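Side-chain contacts in xylulokinase (PDB 5VM1), which probably phosphorylates D-xylulose to D-xylulose 5-phosphate at the expense of ATP, as a sugar kinase of the FGGY family: residues Gly37-Ser42 and Ser49-Ala54; Ile81-Gln86 and Tyr164-Leu169; Arg98-Cys103 and Ala153-Val158; Thr183-Thr188 and Thr201-Gly206. All blocks are in the same frame, centred on the assembly; numbering follows the deposited sequence.

Contact 1 of 4, residues Gly37-Ser42 and Ser49-Ala54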
loop_
_atom_site.group_PDB
_atom_site.type_symbol
_atom_site.label_atom_id
_atom_site.label_comp_id
_atom_site.label_asym_id
_atom_site.label_seq_id
_atom_site.Cartn_x
_atom_site.Cartn_y
_atom_site.Cartn_z
ATOM N N GLY A 37 10.575 5.964 14.939
ATOM C CA GLY A 37 10.743 4.980 15.985
ATOM C C GLY A 37 10.825 3.614 15.348
ATOM O O GLY A 37 9.950 3.259 14.556
ATOM N N GLU A 38 11.882 2.861 15.643
ATOM C CA GLU A 38 12.142 1.605 14.952
ATOM C C GLU A 38 11.218 0.487 15.419
ATOM O O GLU A 38 10.725 0.480 16.551
ATOM C CB GLU A 38 13.576 1.154 15.163
ATOM C CG GLU A 38 14.586 1.993 14.451
ATOM C CD GLU A 38 15.936 1.330 14.463
ATOM O OE1 GLU A 38 16.704 1.543 13.507
ATOM O OE2 GLU A 38 16.222 0.577 15.422
ATOM N N LEU A 39 10.961 -0.448 14.508
ATOM C CA LEU A 39 10.153 -1.625 14.783
ATOM C C LEU A 39 10.867 -2.853 14.250
ATOM O O LEU A 39 11.534 -2.805 13.213
ATOM C CB LEU A 39 8.778 -1.543 14.131
ATOM C CG LEU A 39 7.722 -0.739 14.854
ATOM C CD1 LEU A 39 6.489 -0.625 13.961
ATOM C CD2 LEU A 39 7.435 -1.374 16.211
ATOM N N ASP A 40 10.675 -3.963 14.944
ATOM C CA ASP A 40 11.217 -5.246 14.548
ATOM C C ASP A 40 10.065 -6.118 14.090
ATOM O O ASP A 40 8.898 -5.824 14.365
ATOM C CB ASP A 40 11.962 -5.918 15.700
ATOM C CG ASP A 40 13.420 -5.663 15.648
ATOM O OD1 ASP A 40 13.909 -5.458 14.523
ATOM O OD2 ASP A 40 14.075 -5.669 16.713
ATOM N N VAL A 41 10.400 -7.182 13.366
ATOM C CA VAL A 41 9.423 -8.159 12.909
ATOM C C VAL A 41 9.840 -9.510 13.467
ATOM O O VAL A 41 11.028 -9.850 13.454
ATOM C CB VAL A 41 9.332 -8.173 11.371
ATOM C CG1 VAL A 41 8.450 -9.305 10.874
ATOM C CG2 VAL A 41 8.835 -6.827 10.868
ATOM N N SER A 42 8.887 -10.256 14.012
ATOM C CA SER A 42 9.186 -11.583 14.534
ATOM C C SER A 42 8.655 -12.624 13.553
ATOM O O SER A 42 7.532 -12.509 13.064
ATOM C CB SER A 42 8.603 -11.755 15.934
ATOM O OG SER A 42 8.020 -13.028 16.090
ATOM N N SER A 49 4.818 -13.798 10.349
ATOM C CA SER A 49 5.261 -12.408 10.415
ATOM C C SER A 49 4.417 -11.712 11.480
ATOM O O SER A 49 3.230 -11.466 11.259
ATOM C CB SER A 49 5.097 -11.751 9.054
ATOM O OG SER A 49 5.851 -10.555 8.942
ATOM N N GLU A 50 5.009 -11.424 12.635
ATOM C CA GLU A 50 4.270 -10.915 13.778
ATOM C C GLU A 50 4.947 -9.679 14.352
ATOM O O GLU A 50 6.121 -9.390 14.082
ATOM C CB GLU A 50 4.139 -11.965 14.886
ATOM C CG GLU A 50 3.639 -13.279 14.392
ATOM C CD GLU A 50 3.424 -14.270 15.495
ATOM O OE1 GLU A 50 4.339 -14.502 16.315
ATOM O OE2 GLU A 50 2.300 -14.790 15.558
ATOM N N GLN A 51 4.191 -8.974 15.195
ATOM C CA GLN A 51 4.664 -7.794 15.905
ATOM C C GLN A 51 3.885 -7.694 17.205
ATOM O O GLN A 51 2.702 -8.043 17.248
ATOM C CB GLN A 51 4.502 -6.521 15.074
ATOM C CG GLN A 51 5.715 -6.180 14.302
ATOM C CD GLN A 51 5.541 -4.970 13.443
ATOM O OE1 GLN A 51 4.484 -4.360 13.426
ATOM N NE2 GLN A 51 6.602 -4.587 12.739
ATOM N N ASP A 52 4.573 -7.299 18.273
ATOM C CA ASP A 52 3.903 -7.008 19.535
ATOM C C ASP A 52 3.255 -5.633 19.430
ATOM O O ASP A 52 3.960 -4.652 19.170
ATOM C CB ASP A 52 4.893 -7.035 20.705
ATOM N N PRO A 53 1.932 -5.505 19.585
ATOM C CA PRO A 53 1.345 -4.155 19.521
ATOM C C PRO A 53 1.928 -3.205 20.563
ATOM O O PRO A 53 1.904 -1.988 20.342
ATOM C CB PRO A 53 -0.151 -4.405 19.739
ATOM C CG PRO A 53 -0.353 -5.790 19.249
ATOM C CD PRO A 53 0.890 -6.546 19.648
ATOM N N ALA A 54 2.522 -3.717 21.650
ATOM C CA ALA A 54 3.206 -2.815 22.570
ATOM C C ALA A 54 4.385 -2.138 21.903
ATOM O O ALA A 54 4.663 -0.972 22.183
ATOM C CB ALA A 54 3.679 -3.549 23.824
#
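Gln51 lays its extended side chain across the loop that follows strand 31-38, next to Leu39 and Val41. The setting is the N-terminal FGGY domain, which has the actin-like ATPase fold. Strand 31-38 is the outermost strand on one side of its mixed sheet. The chain runs on from it, turns, and comes back through 49-54, where strand 50-51 leads into helix 53-70. The two segments are joined by a single antiparallel bridge at Ser42 and Glu50, a hydrogen-bonded pair. Ser42 N bonds Glu50 O at 2.9 Å. Glu50 N returns a bond to Ser42 O at 2.8 Å.

Beside this bridge, the amide of Gln51 bonds the backbone two residues before Ser42, at Asp40. Its NE2 also reaches Thr17 O, and its OE1 receives bonds from Trp56 and Gln86. Several bonds therefore fix the rotation of the amide. The methyls of Val41 part over the second segment. Val41 CG1 stands anti to the backbone N (chi1 173°) and lies 3.5 Å from Ser49 OG, which is itself bonded to Asn107. Val41 CG2 turns to Gln51 NE2 instead, at 3.7 Å. Leu39 crosses the Gln51 side chain at about a right angle and also packs on Trp56 and Ala59 of helix 53-70. The carboxylate of Glu50 points elsewhere, to salt bridges with Arg101 and Arg110. Gln51 NE2 meets Asp40 O at 3.1 Å, coming from above the carbonyl plane, 45° out of it, with an N-H...O angle of 138°.

Contact 2 of 4, residues Ile81-Gln86 and Tyr164-Leu169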
loop_
_atom_site.group_PDB
_atom_site.type_symbol
_atom_site.label_atom_id
_atom_site.label_comp_id
_atom_site.label_asym_id
_atom_site.label_seq_id
_atom_site.Cartn_x
_atom_site.Cartn_y
_atom_site.Cartn_z
ATOM N N ILE A 81 -4.913 15.185 14.521
ATOM C CA ILE A 81 -3.958 14.092 14.313
ATOM C C ILE A 81 -4.532 13.119 13.283
ATOM O O ILE A 81 -5.692 12.716 13.386
ATOM C CB ILE A 81 -3.647 13.362 15.642
ATOM C CG1 ILE A 81 -2.851 14.278 16.570
ATOM C CG2 ILE A 81 -2.894 12.057 15.399
ATOM C CD1 ILE A 81 -2.628 13.731 17.956
ATOM N N GLY A 82 -3.738 12.752 12.291
ATOM C CA GLY A 82 -4.136 11.752 11.303
ATOM C C GLY A 82 -3.261 10.517 11.377
ATOM O O GLY A 82 -2.059 10.619 11.611
ATOM N N LEU A 83 -3.872 9.356 11.172
ATOM C CA LEU A 83 -3.205 8.063 11.287
ATOM C C LEU A 83 -3.073 7.347 9.939
ATOM O O LEU A 83 -3.957 7.409 9.080
ATOM C CB LEU A 83 -3.949 7.134 12.263
ATOM C CG LEU A 83 -4.143 7.645 13.666
ATOM C CD1 LEU A 83 -4.794 6.604 14.567
ATOM C CD2 LEU A 83 -2.819 8.040 14.189
ATOM N N SER A 84 -1.974 6.602 9.800
ATOM C CA SER A 84 -1.733 5.724 8.665
ATOM C C SER A 84 -1.138 4.424 9.177
ATOM O O SER A 84 -0.427 4.409 10.188
ATOM C CB SER A 84 -0.769 6.328 7.658
ATOM O OG SER A 84 -0.429 5.363 6.687
ATOM N N GLY A 85 -1.454 3.331 8.500
ATOM C CA GLY A 85 -0.951 2.044 8.941
ATOM C C GLY A 85 -0.757 1.027 7.841
ATOM O O GLY A 85 -1.452 1.034 6.819
ATOM N N GLN A 86 0.183 0.113 8.093
ATOM C CA GLN A 86 0.261 -1.133 7.361
ATOM C C GLN A 86 -1.068 -1.842 7.473
ATOM O O GLN A 86 -1.590 -2.004 8.576
ATOM C CB GLN A 86 1.359 -1.995 7.966
ATOM C CG GLN A 86 1.435 -1.857 9.492
ATOM C CD GLN A 86 2.204 -2.979 10.188
ATOM O OE1 GLN A 86 2.092 -4.158 9.847
ATOM N NE2 GLN A 86 3.039 -2.595 11.140
ATOM N N TYR A 164 -5.463 0.036 16.406
ATOM C CA TYR A 164 -5.002 -0.212 17.773
ATOM C C TYR A 164 -4.278 1.007 18.319
ATOM O O TYR A 164 -4.302 1.280 19.530
ATOM C CB TYR A 164 -4.063 -1.421 17.855
ATOM C CG TYR A 164 -3.637 -1.718 19.285
ATOM C CD1 TYR A 164 -4.446 -2.485 20.128
ATOM C CD2 TYR A 164 -2.456 -1.216 19.803
ATOM C CE1 TYR A 164 -4.076 -2.753 21.445
ATOM C CE2 TYR A 164 -2.068 -1.484 21.136
ATOM C CZ TYR A 164 -2.883 -2.246 21.948
ATOM O OH TYR A 164 -2.520 -2.513 23.257
ATOM N N LEU A 165 -3.512 1.667 17.459
ATOM C CA LEU A 165 -2.878 2.901 17.864
ATOM C C LEU A 165 -3.932 3.956 18.215
ATOM O O LEU A 165 -3.776 4.700 19.190
ATOM C CB LEU A 165 -1.925 3.347 16.759
ATOM C CG LEU A 165 -0.776 4.285 17.147
ATOM C CD1 LEU A 165 0.227 3.654 18.110
ATOM C CD2 LEU A 165 -0.096 4.746 15.885
ATOM N N ARG A 166 -5.030 4.011 17.447
ATOM C CA ARG A 166 -6.108 4.946 17.753
ATOM C C ARG A 166 -6.770 4.596 19.081
ATOM O O ARG A 166 -7.271 5.488 19.784
ATOM C CB ARG A 166 -7.146 4.975 16.620
ATOM C CG ARG A 166 -8.329 5.953 16.862
ATOM C CD ARG A 166 -9.652 5.438 16.307
ATOM N NE ARG A 166 -9.484 5.002 14.922
ATOM C CZ ARG A 166 -9.292 5.809 13.876
ATOM N NH1 ARG A 166 -9.136 5.281 12.665
ATOM N NH2 ARG A 166 -9.262 7.129 14.022
ATOM N N LEU A 167 -6.838 3.300 19.409
ATOM C CA LEU A 167 -7.406 2.884 20.685
ATOM C C LEU A 167 -6.573 3.420 21.832
ATOM O O LEU A 167 -7.114 3.895 22.836
ATOM C CB LEU A 167 -7.472 1.363 20.768
ATOM C CG LEU A 167 -7.992 0.755 22.070
ATOM C CD1 LEU A 167 -9.443 1.137 22.331
ATOM C CD2 LEU A 167 -7.810 -0.745 22.055
ATOM N N TRP A 168 -5.249 3.367 21.686
ATOM C CA TRP A 168 -4.347 3.974 22.659
ATOM C C TRP A 168 -4.501 5.503 22.695
ATOM O O TRP A 168 -4.441 6.111 23.767
ATOM C CB TRP A 168 -2.912 3.538 22.348
ATOM C CG TRP A 168 -1.869 4.305 23.085
ATOM C CD1 TRP A 168 -1.689 4.348 24.423
ATOM C CD2 TRP A 168 -0.892 5.200 22.513
ATOM N NE1 TRP A 168 -0.645 5.195 24.731
ATOM C CE2 TRP A 168 -0.140 5.730 23.577
ATOM C CE3 TRP A 168 -0.581 5.593 21.207
ATOM C CZ2 TRP A 168 0.907 6.632 23.381
ATOM C CZ3 TRP A 168 0.472 6.493 21.015
ATOM C CH2 TRP A 168 1.199 6.996 22.092
ATOM N N LEU A 169 -4.673 6.143 21.532
ATOM C CA LEU A 169 -4.748 7.604 21.457
ATOM C C LEU A 169 -6.090 8.144 21.955
ATOM O O LEU A 169 -6.130 9.139 22.686
ATOM C CB LEU A 169 -4.504 8.039 20.013
ATOM C CG LEU A 169 -3.082 7.901 19.457
ATOM C CD1 LEU A 169 -3.058 8.219 17.963
ATOM C CD2 LEU A 169 -2.155 8.847 20.210
#
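Strand 81-85 and helix 164-169 pack with their backbones well apart. The closest CA atoms, those of Leu83 and Arg166, are 7.7 Å from each other. No hydrogen bond crosses between the two segments, and side chains fill the distance.

Leu83 carries the contact. Its side chain sets off toward the helix, and its two methyls divide the work. Leu83 CD1 lies 3.5 Å from Arg166 CB, and the two side chains cross at a slant. Leu83 CD2 meets Leu169 CD1 at 3.8 Å. These two leucines approach tip to tip. In both, CG swings to the side of the backbone N, away from the carbonyl carbon, with chi1 -57° in Leu83 and -71° in Leu169. Both also touch Leu13 of the neighbouring strand 9-15.

Arg166 offers only its aliphatic base to Leu83. Its chain bends at chi2 and chi3, and the guanidinium is occupied elsewhere. NH1 forms a salt bridge with Asp163 and a hydrogen bond to Gly239 O. NH2 binds Ala238 O, and NE binds Ile174 O. A buried charge is thus surrounded by carbonyl oxygens and one carboxylate.

On the strand, Ser84 points away from the helix and bonds Asp14, a residue predicted to matter for activity. Helix 161-170 therefore covers one face of the sheet through Leu83, while Ser84 serves the other face. A helix layered on a central mixed sheet in this way is characteristic of the actin-like ATPase fold of FGGY kinases.

Contact 3 of 4, residues Arg98-Cys103 and Ala153-Val158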
loop_
_atom_site.group_PDB
_atom_site.type_symbol
_atom_site.label_atom_id
_atom_site.label_comp_id
_atom_site.label_asym_id
_atom_site.label_seq_id
_atom_site.Cartn_x
_atom_site.Cartn_y
_atom_site.Cartn_z
ATOM N N ARG A 98 -6.912 -6.335 26.279
ATOM C CA ARG A 98 -5.580 -6.932 26.301
ATOM C C ARG A 98 -5.288 -7.670 24.990
ATOM O O ARG A 98 -6.173 -8.304 24.396
ATOM C CB ARG A 98 -5.437 -7.901 27.479
ATOM C CG ARG A 98 -5.281 -7.232 28.818
ATOM C CD ARG A 98 -4.935 -8.233 29.903
ATOM N NE ARG A 98 -6.074 -8.531 30.776
ATOM C CZ ARG A 98 -6.712 -9.700 30.809
ATOM N NH1 ARG A 98 -6.323 -10.697 30.022
ATOM N NH2 ARG A 98 -7.731 -9.878 31.636
ATOM N N VAL A 99 -4.025 -7.621 24.565
ATOM C CA VAL A 99 -3.624 -8.232 23.308
ATOM C C VAL A 99 -3.517 -9.725 23.536
ATOM O O VAL A 99 -2.738 -10.172 24.379
ATOM C CB VAL A 99 -2.296 -7.662 22.799
ATOM C CG1 VAL A 99 -1.831 -8.443 21.585
ATOM C CG2 VAL A 99 -2.468 -6.196 22.425
ATOM N N LEU A 100 -4.309 -10.494 22.794
ATOM C CA LEU A 100 -4.366 -11.924 23.023
ATOM C C LEU A 100 -3.169 -12.632 22.401
ATOM O O LEU A 100 -2.695 -13.652 22.918
ATOM C CB LEU A 100 -5.662 -12.480 22.454
ATOM C CG LEU A 100 -6.929 -12.180 23.246
ATOM C CD1 LEU A 100 -8.129 -12.248 22.329
ATOM C CD2 LEU A 100 -7.066 -13.155 24.366
ATOM N N ARG A 101 -2.685 -12.126 21.283
ATOM C CA ARG A 101 -1.557 -12.729 20.597
ATOM C C ARG A 101 -0.928 -11.654 19.735
ATOM O O ARG A 101 -1.588 -10.649 19.422
ATOM C CB ARG A 101 -2.012 -13.917 19.740
ATOM C CG ARG A 101 -2.743 -13.457 18.516
ATOM C CD ARG A 101 -2.979 -14.561 17.565
ATOM N NE ARG A 101 -1.936 -15.583 17.523
ATOM C CZ ARG A 101 -0.691 -15.437 17.075
ATOM N NH1 ARG A 101 -0.224 -14.275 16.639
ATOM N NH2 ARG A 101 0.092 -16.496 17.062
ATOM N N PRO A 102 0.341 -11.805 19.364
ATOM C CA PRO A 102 0.949 -10.797 18.492
ATOM C C PRO A 102 0.144 -10.607 17.211
ATOM O O PRO A 102 -0.529 -11.520 16.719
ATOM C CB PRO A 102 2.359 -11.349 18.219
ATOM C CG PRO A 102 2.411 -12.667 18.880
ATOM C CD PRO A 102 1.338 -12.736 19.895
ATOM N N CYS A 103 0.201 -9.384 16.691
ATOM C CA CYS A 103 -0.477 -9.060 15.445
ATOM C C CYS A 103 0.097 -9.861 14.266
ATOM O O CYS A 103 1.316 -9.969 14.086
ATOM C CB CYS A 103 -0.357 -7.559 15.194
ATOM S SG CYS A 103 -1.115 -7.031 13.628
ATOM N N ALA A 153 -11.685 -17.901 21.471
ATOM C CA ALA A 153 -12.849 -17.816 22.349
ATOM C C ALA A 153 -12.896 -16.520 23.132
ATOM O O ALA A 153 -13.985 -16.096 23.521
ATOM C CB ALA A 153 -12.854 -18.994 23.325
ATOM N N ARG A 154 -11.747 -15.880 23.346
ATOM C CA ARG A 154 -11.627 -14.665 24.144
ATOM C C ARG A 154 -11.621 -13.394 23.308
ATOM O O ARG A 154 -11.543 -12.305 23.881
ATOM C CB ARG A 154 -10.353 -14.708 24.996
ATOM C CG ARG A 154 -10.313 -15.860 25.965
ATOM C CD ARG A 154 -9.241 -15.611 26.989
ATOM N NE ARG A 154 -7.964 -16.195 26.599
ATOM C CZ ARG A 154 -6.781 -15.624 26.809
ATOM N NH1 ARG A 154 -6.711 -14.426 27.392
ATOM N NH2 ARG A 154 -5.672 -16.248 26.423
ATOM N N ILE A 155 -11.759 -13.504 21.985
ATOM C CA ILE A 155 -11.742 -12.336 21.114
ATOM C C ILE A 155 -12.989 -11.478 21.346
ATOM O O ILE A 155 -14.126 -11.898 21.103
ATOM C CB ILE A 155 -11.654 -12.752 19.647
ATOM C CG1 ILE A 155 -10.324 -13.429 19.350
ATOM C CG2 ILE A 155 -11.899 -11.553 18.752
ATOM C CD1 ILE A 155 -10.246 -13.907 17.952
ATOM N N ARG A 156 -12.774 -10.228 21.735
ATOM C CA ARG A 156 -13.868 -9.286 21.833
ATOM C C ARG A 156 -13.771 -8.162 20.806
ATOM O O ARG A 156 -14.765 -7.468 20.569
ATOM C CB ARG A 156 -13.956 -8.726 23.268
ATOM C CG ARG A 156 -14.797 -9.631 24.222
ATOM C CD ARG A 156 -16.258 -9.871 23.707
ATOM N NE ARG A 156 -16.787 -8.658 23.055
ATOM C CZ ARG A 156 -17.722 -8.627 22.100
ATOM N NH1 ARG A 156 -18.283 -9.750 21.657
ATOM N NH2 ARG A 156 -18.090 -7.461 21.574
ATOM N N LYS A 157 -12.607 -7.969 20.193
ATOM C CA LYS A 157 -12.432 -6.974 19.148
ATOM C C LYS A 157 -11.292 -7.420 18.218
ATOM O O LYS A 157 -10.287 -7.968 18.682
ATOM C CB LYS A 157 -12.155 -5.613 19.799
ATOM C CG LYS A 157 -12.401 -4.410 18.926
ATOM C CD LYS A 157 -13.882 -4.194 18.718
ATOM C CE LYS A 157 -14.680 -4.270 20.033
ATOM N NZ LYS A 157 -16.033 -3.670 19.875
ATOM N N VAL A 158 -11.440 -7.174 16.916
ATOM C CA VAL A 158 -10.370 -7.382 15.936
ATOM C C VAL A 158 -10.043 -6.028 15.331
ATOM O O VAL A 158 -10.887 -5.420 14.659
ATOM C CB VAL A 158 -10.748 -8.369 14.813
ATOM C CG1 VAL A 158 -9.609 -8.431 13.768
ATOM C CG2 VAL A 158 -11.085 -9.784 15.374
#
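Leu100 reaches across to Arg154 and Ile155. Earlier in the loop, Arg98 sends its guanidinium toward that of Arg154, and Arg98 NH1 stands 4.6 Å from Arg154 NH1. Salt bridges from Arg98 to Asp94 and Glu96 probably offset these like charges.

At Leu100 the side chain points toward 153-158. With chi1 at -74°, its CG leans to the backbone N side, and the two methyls fall on different parts of the second segment. Leu100 CD2 sits over one face of the Arg154 guanidinium, offset toward its rim, with Arg154 NH1 at 3.3 Å and CZ at 3.5 Å. Leu100 CD1 lies along the backbone, 3.8 Å from Ile155 CA, and meets Ile155 CG1 at 3.9 Å. Arg101 leaves this patch. Its NH1 bonds Pro102 O, while NE forms a salt bridge with Glu148.

The contact is plain packing away from the annotated sites. It brings the loop between strands 91-93 and 103-104 against the entry to strand 157-159. That strand pairs antiparallel with 91-93, with a classic beta bulge where Arg156 and Lys157 face Leu93. Ile155 reaches inward to Leu92 of strand 91-93 and Leu141 of helix 137-147.

Contact 4 of 4, residues Thr183-Thr188 and Thr201-Gly206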
loop_
_atom_site.group_PDB
_atom_site.type_symbol
_atom_site.label_atom_id
_atom_site.label_comp_id
_atom_site.label_asym_id
_atom_site.label_seq_id
_atom_site.Cartn_x
_atom_site.Cartn_y
_atom_site.Cartn_z
ATOM N N THR A 183 -9.877 -6.107 5.020
ATOM C CA THR A 183 -10.077 -7.185 5.976
ATOM C C THR A 183 -10.709 -8.404 5.350
ATOM O O THR A 183 -10.577 -9.504 5.900
ATOM C CB THR A 183 -10.985 -6.726 7.125
ATOM O OG1 THR A 183 -12.290 -6.462 6.602
ATOM C CG2 THR A 183 -10.455 -5.468 7.769
ATOM N N SER A 184 -11.328 -8.228 4.185
ATOM C CA SER A 184 -12.192 -9.199 3.529
ATOM C C SER A 184 -13.463 -9.466 4.321
ATOM O O SER A 184 -14.123 -10.471 4.104
ATOM C CB SER A 184 -11.442 -10.494 3.242
ATOM O OG SER A 184 -10.433 -10.229 2.291
ATOM N N TRP A 185 -13.820 -8.565 5.236
ATOM C CA TRP A 185 -15.118 -8.561 5.895
ATOM C C TRP A 185 -16.036 -7.424 5.452
ATOM O O TRP A 185 -17.205 -7.401 5.865
ATOM C CB TRP A 185 -14.946 -8.479 7.415
ATOM C CG TRP A 185 -14.374 -9.680 8.070
ATOM C CD1 TRP A 185 -14.792 -10.974 7.935
ATOM C CD2 TRP A 185 -13.329 -9.693 9.036
ATOM N NE1 TRP A 185 -14.045 -11.803 8.749
ATOM C CE2 TRP A 185 -13.145 -11.038 9.440
ATOM C CE3 TRP A 185 -12.522 -8.705 9.591
ATOM C CZ2 TRP A 185 -12.175 -11.416 10.362
ATOM C CZ3 TRP A 185 -11.553 -9.080 10.518
ATOM C CH2 TRP A 185 -11.383 -10.426 10.885
ATOM N N LEU A 186 -15.536 -6.474 4.659
ATOM C CA LEU A 186 -16.280 -5.282 4.257
ATOM C C LEU A 186 -17.057 -5.491 2.948
ATOM O O LEU A 186 -16.570 -6.134 2.014
ATOM C CB LEU A 186 -15.320 -4.103 4.092
ATOM C CG LEU A 186 -15.978 -2.720 4.088
ATOM C CD1 LEU A 186 -16.118 -2.168 5.523
ATOM C CD2 LEU A 186 -15.208 -1.782 3.215
ATOM N N ASP A 187 -18.287 -4.970 2.894
ATOM C CA ASP A 187 -18.987 -4.807 1.617
ATOM C C ASP A 187 -18.410 -3.535 0.986
ATOM O O ASP A 187 -18.859 -2.421 1.251
ATOM C CB ASP A 187 -20.505 -4.735 1.812
ATOM C CG ASP A 187 -21.292 -4.786 0.483
ATOM O OD1 ASP A 187 -20.809 -4.267 -0.539
ATOM O OD2 ASP A 187 -22.415 -5.334 0.454
ATOM N N THR A 188 -17.377 -3.702 0.153
ATOM C CA THR A 188 -16.626 -2.547 -0.341
ATOM C C THR A 188 -17.520 -1.556 -1.079
ATOM O O THR A 188 -17.380 -0.344 -0.902
ATOM C CB THR A 188 -15.500 -3.016 -1.255
ATOM O OG1 THR A 188 -14.814 -4.078 -0.613
ATOM C CG2 THR A 188 -14.521 -1.893 -1.530
ATOM N N THR A 201 -16.470 -16.598 9.239
ATOM C CA THR A 201 -15.181 -16.723 9.890
ATOM C C THR A 201 -15.324 -16.810 11.397
ATOM O O THR A 201 -14.310 -16.850 12.104
ATOM C CB THR A 201 -14.278 -15.551 9.509
ATOM O OG1 THR A 201 -14.742 -14.350 10.134
ATOM C CG2 THR A 201 -14.352 -15.353 7.988
ATOM N N GLY A 202 -16.558 -16.820 11.898
ATOM C CA GLY A 202 -16.833 -17.076 13.291
ATOM C C GLY A 202 -16.937 -15.855 14.158
ATOM O O GLY A 202 -16.751 -15.967 15.376
ATOM N N LEU A 203 -17.237 -14.694 13.583
ATOM C CA LEU A 203 -17.286 -13.460 14.339
ATOM C C LEU A 203 -18.587 -12.729 14.034
ATOM O O LEU A 203 -19.332 -13.067 13.108
ATOM C CB LEU A 203 -16.095 -12.554 14.015
ATOM C CG LEU A 203 -14.660 -13.045 14.175
ATOM C CD1 LEU A 203 -13.742 -12.043 13.496
ATOM C CD2 LEU A 203 -14.308 -13.222 15.628
ATOM N N GLY A 204 -18.853 -11.694 14.828
ATOM C CA GLY A 204 -20.015 -10.864 14.649
ATOM C C GLY A 204 -19.556 -9.432 14.484
ATOM O O GLY A 204 -18.383 -9.118 14.676
ATOM N N GLU A 205 -20.498 -8.564 14.104
ATOM C CA GLU A 205 -20.152 -7.166 13.852
ATOM C C GLU A 205 -19.751 -6.426 15.123
ATOM O O GLU A 205 -18.967 -5.469 15.058
ATOM C CB GLU A 205 -21.322 -6.481 13.156
ATOM C CG GLU A 205 -21.063 -5.074 12.701
ATOM C CD GLU A 205 -22.074 -4.654 11.664
ATOM O OE1 GLU A 205 -22.038 -3.481 11.224
ATOM O OE2 GLU A 205 -22.918 -5.509 11.310
ATOM N N GLY A 206 -20.242 -6.870 16.285
ATOM C CA GLY A 206 -19.875 -6.271 17.553
ATOM C C GLY A 206 -18.429 -6.465 17.941
ATOM O O GLY A 206 -17.975 -5.834 18.901
#
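The backbones of 183-188 and 201-206 stay far apart, the closest CA atoms being those of Trp185 and Thr201 at 9.1 Å. The indole of Trp185 spans the distance. It has CG anti to the carbonyl carbon (chi1 -69°), which sends the ring toward the second segment. Trp185 NE1 donates to Thr201 OG1 at 3.0 Å. The bond is bent, with an N-H...O angle of 143°, and the oxygen lies 23° out of the ring plane. Thr201 OG1 also bonds Leu198 O in helix 195-200, so two polar partners meet at this hydroxyl. Thr201 CG2 adds a contact with Trp185 NE1 at 3.6 Å.

The two ends of this contact are shaped by local turns. Thr183 OG1 accepts from Trp185 N in an ST turn, which fixes the chain just before the indole. Helix 195-200 closes in a Schellman motif, with Gly202 at positive phi. The chain then passes to Leu203, which comes back to the ring. All this belongs to the N-terminal FGGY domain. Segment 183-188 supplies the first strand of a short hairpin, 186-187 with 192-193. Trp193 of that hairpin and Leu141 of helix 137-147 also pack against the indole. The predicted substrate-binding residue His88 is about 9 Å from Trp185, between side chains.

Leu203 approaches the benzene part of the indole obliquely. Leu203 CD1 lies 3.6 Å from Trp185 CZ2 and 3.9 Å from CH2.

All four contacts lie in the N-terminal FGGY domain. Contacts 1 and 2 both reach its mixed sheet, at strands 31-38 and 78-85, with centres about 15 Å apart. They meet where Gln51 probably bonds Gln86. The centre of contact 3 is about 16 Å from that of contact 1, and the Glu50-Arg101 salt bridge joins them. Contact 1 closes first along the chain. Contact 3 then falls within the span between the segments of contact 2, and contact 4 comes last. Contact 4 touches contact 3 through Val158, Trp185 and Leu203, but is about 10 Å from contact 2 between nearest atoms. Polar links and packing together run from the sheet out to the peripheral loops.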